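2-C-methyl-D-erythritol 4-phosphate cytidylyltransferase (Anaerococcus prevotii, PDB 4KT7) catalyses the transfer of a cytidylyl group from CTP to 2-C-methyl-D-erythritol 4-phosphate, a step of isoprenoid biosynthesis that releases diphosphate. Local coordinates at the interface of chains A and B. Residues are numbered along the deposited sequence; one frame, centred on the assembly and turned at random. Chains: chain A/B, 2-C-methyl-D-erythritol 4-phosphate cytidylyltransferase.

The interface of chains A and B. Residues chain A 191-192, 194-195, 198; chain B 143, 145, 153, 155-156.
B:Lys145 and A:Asp192 meet tip to tip across the two-fold dimer interface of this IspD-family cytidylyltransferase. B:Lys145 lies on strand 144-147, in the arm that IspD subunits exchange on dimerising. Its chain runs extended to CE, and the last torsion (chi4 -93°) turns the ammonium NZ aside, towards chain A. B:Lys145 NZ forms a salt bridge with the carboxylate OD1 of A:Asp192 at 2.7 Å, on the syn lone pair. The anti lone pair of A:Asp192 OD1 may take the hydroxyl of A:Thr191, which also lies near A:Gln195 OE1; A:Thr191 is poorly ordered. A:Asp192 OD2 accepts the hydroxyl OG of A:Ser194 on its syn lone pair (2.6 Å) and the backbone N of A:Ser194 from above the carboxylate plane. These bonds fix the rotation of the carboxylate. B:Lys145 NZ also donates to A:Ser194 OG at 3.1 Å and, within its own chain, to B:Thr156 OG1 at 2.9 Å. An alanine in place of A:Asp192 would probably leave the ammonium without its ion-pair mate and the A:Ser194 hydroxyl freer to turn.

A:Glu198 crosses B:Thr156 at about a right angle. Its carboxylate meets B:Thr156 with both oxygens. A:Glu198 OE2 takes hydroxyl OG1 of B:Thr156 on the syn lone pair (2.7 Å). A:Glu198 OE1 takes backbone N of B:Thr156 at 3.0 Å, on the syn side, 25° out of the carboxylate plane. A water joins OE2 to B:Lys145 NZ. Another links A:Gln195 NE2 to the carbonyl O of B:Thr156. The methyl CG2 of B:Thr143 packs against A:Thr191 CB at 3.8 Å.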
ATOM      1  N   THR A 191       8.908  13.944   1.827  1.00 44.83           N
ATOM      2  CA  THR A 191       7.765  13.035   1.797  1.00 43.36           C
ATOM      3  C   THR A 191       7.018  13.093   3.129  1.00 35.09           C
ATOM      4  O   THR A 191       5.803  12.932   3.161  1.00 32.24           O
ATOM      5  CB  THR A 191       8.186  11.583   1.503  1.00 47.86           C
ATOM      6  OG1 THR A 191       9.159  11.148   2.471  1.00 48.07           O
ATOM      7  CG2 THR A 191       8.768  11.480   0.108  1.00 54.68           C
ATOM      8  N   ASP A 192       7.759  13.309   4.221  1.00 20.52           N
ATOM      9  CA  ASP A 192       7.163  13.435   5.548  1.00 21.51           C
ATOM     10  C   ASP A 192       8.168  14.102   6.462  1.00 18.65           C
ATOM     11  O   ASP A 192       9.324  14.297   6.066  1.00 25.15           O
ATOM     12  CB  ASP A 192       6.808  12.060   6.107  1.00 17.68           C
ATOM     13  CG  ASP A 192       8.034  11.258   6.486  1.00 18.21           C
ATOM     14  OD1 ASP A 192       8.824  10.890   5.575  1.00 23.76           O
ATOM     15  OD2 ASP A 192       8.216  10.977   7.694  1.00 21.20           O
ATOM     16  N   SER A 194       9.812  13.133   9.030  1.00 18.51           N
ATOM     17  CA  SER A 194      10.995  12.397   9.480  1.00 17.90           C
ATOM     18  C   SER A 194      12.089  12.368   8.421  1.00 21.69           C
ATOM     19  O   SER A 194      13.250  12.127   8.747  1.00 24.44           O
ATOM     20  CB  SER A 194      10.657  10.970   9.925  1.00 14.00           C
ATOM     21  OG  SER A 194      10.416  10.137   8.803  1.00 16.05           O
ATOM     22  N   GLN A 195      11.742  12.637   7.162  1.00 16.77           N
ATOM     23  CA  GLN A 195      12.772  12.675   6.114  1.00 14.98           C
ATOM     24  C   GLN A 195      13.665  13.903   6.304  1.00 23.96           C
ATOM     25  O   GLN A 195      14.782  13.970   5.764  1.00 19.31           O
ATOM     26  CB  GLN A 195      12.166  12.654   4.701  1.00 16.09           C
ATOM     27  CG  GLN A 195      13.223  12.422   3.601  1.00 22.08           C
ATOM     28  CD  GLN A 195      12.631  12.382   2.211  1.00 28.99           C
ATOM     29  OE1 GLN A 195      11.586  12.982   1.951  1.00 36.55           O
ATOM     30  NE2 GLN A 195      13.296  11.664   1.303  1.00 21.12           N
ATOM     31  N   GLU A 198      17.140  13.055   7.182  1.00 21.10           N
ATOM     32  CA  GLU A 198      18.070  12.656   6.139  1.00 24.30           C
ATOM     33  C   GLU A 198      18.593  13.871   5.411  1.00 19.57           C
ATOM     34  O   GLU A 198      19.786  13.967   5.127  1.00 22.40           O
ATOM     35  CB  GLU A 198      17.398  11.693   5.155  1.00 23.92           C
ATOM     36  CG  GLU A 198      17.049  10.349   5.768  1.00 22.85           C
ATOM     37  CD  GLU A 198      16.041   9.568   4.930  1.00 22.92           C
ATOM     38  OE1 GLU A 198      16.359   9.205   3.762  1.00 22.52           O
ATOM     39  OE2 GLU A 198      14.926   9.316   5.447  1.00 19.66           O
TER
ATOM     40  N   THR B 143       3.911   6.292   1.237  1.00 28.02           N
ATOM     41  CA  THR B 143       5.357   6.534   1.280  1.00 24.87           C
ATOM     42  C   THR B 143       6.062   5.331   1.880  1.00 21.36           C
ATOM     43  O   THR B 143       5.675   4.860   2.957  1.00 19.37           O
ATOM     44  CB  THR B 143       5.700   7.765   2.123  1.00 25.96           C
ATOM     45  OG1 THR B 143       5.098   8.917   1.535  1.00 36.30           O
ATOM     46  CG2 THR B 143       7.215   7.952   2.209  1.00 25.33           C
ATOM     47  N   LYS B 145       9.568   3.480   3.371  1.00 11.96           N
ATOM     48  CA  LYS B 145      10.926   3.595   3.906  1.00 20.75           C
ATOM     49  C   LYS B 145      11.589   2.235   3.998  1.00 21.79           C
ATOM     50  O   LYS B 145      10.916   1.241   4.249  1.00 21.20           O
ATOM     51  CB  LYS B 145      10.909   4.279   5.279  1.00 18.16           C
ATOM     52  CG  LYS B 145      10.430   5.722   5.176  1.00 22.06           C
ATOM     53  CD  LYS B 145      10.609   6.514   6.472  1.00 18.78           C
ATOM     54  CE  LYS B 145       9.877   7.835   6.403  1.00 18.44           C
ATOM     55  NZ  LYS B 145      10.723   8.961   5.925  1.00 19.06           N
ATOM     56  N   VAL B 153      14.908   3.714  10.781  1.00 21.18           N
ATOM     57  CA  VAL B 153      14.902   3.994   9.350  1.00 16.00           C
ATOM     58  C   VAL B 153      16.319   3.899   8.786  1.00 17.94           C
ATOM     59  O   VAL B 153      17.263   4.443   9.381  1.00 17.42           O
ATOM     60  CB  VAL B 153      14.298   5.385   9.048  1.00 21.53           C
ATOM     61  CG1 VAL B 153      14.521   5.789   7.553  1.00 14.90           C
ATOM     62  CG2 VAL B 153      12.812   5.394   9.421  1.00 17.32           C
ATOM     63  N   PHE B 155      16.768   4.446   5.110  1.00 18.71           N
ATOM     64  CA  PHE B 155      16.592   5.603   4.213  1.00 18.06           C
ATOM     65  C   PHE B 155      15.215   5.613   3.565  1.00 14.30           C
ATOM     66  O   PHE B 155      14.474   4.617   3.614  1.00 16.54           O
ATOM     67  CB  PHE B 155      17.688   5.625   3.125  1.00 21.89           C
ATOM     68  CG  PHE B 155      17.617   4.456   2.163  1.00 23.37           C
ATOM     69  CD1 PHE B 155      18.191   3.240   2.486  1.00 19.57           C
ATOM     70  CD2 PHE B 155      16.983   4.585   0.935  1.00 21.21           C
ATOM     71  CE1 PHE B 155      18.118   2.155   1.614  1.00 22.03           C
ATOM     72  CE2 PHE B 155      16.904   3.503   0.053  1.00 22.11           C
ATOM     73  CZ  PHE B 155      17.474   2.290   0.393  1.00 18.94           C
ATOM     74  N   THR B 156      14.873   6.730   2.929  1.00 13.46           N
ATOM     75  CA  THR B 156      13.602   6.854   2.224  1.00 14.81           C
ATOM     76  C   THR B 156      13.927   6.882   0.746  1.00 20.47           C
ATOM     77  O   THR B 156      14.573   7.793   0.283  1.00 17.22           O
ATOM     78  CB  THR B 156      12.933   8.182   2.598  1.00 22.84           C
ATOM     79  OG1 THR B 156      12.872   8.275   4.032  1.00 16.66           O
ATOM     80  CG2 THR B 156      11.522   8.295   1.980  1.00 21.91           C
TER
HETATM   81  O   HOH W   1      13.116  10.147  -1.035  1.00 38.72           O
HETATM   82  O   HOH W   2      13.340   9.209   7.598  1.00 46.60           O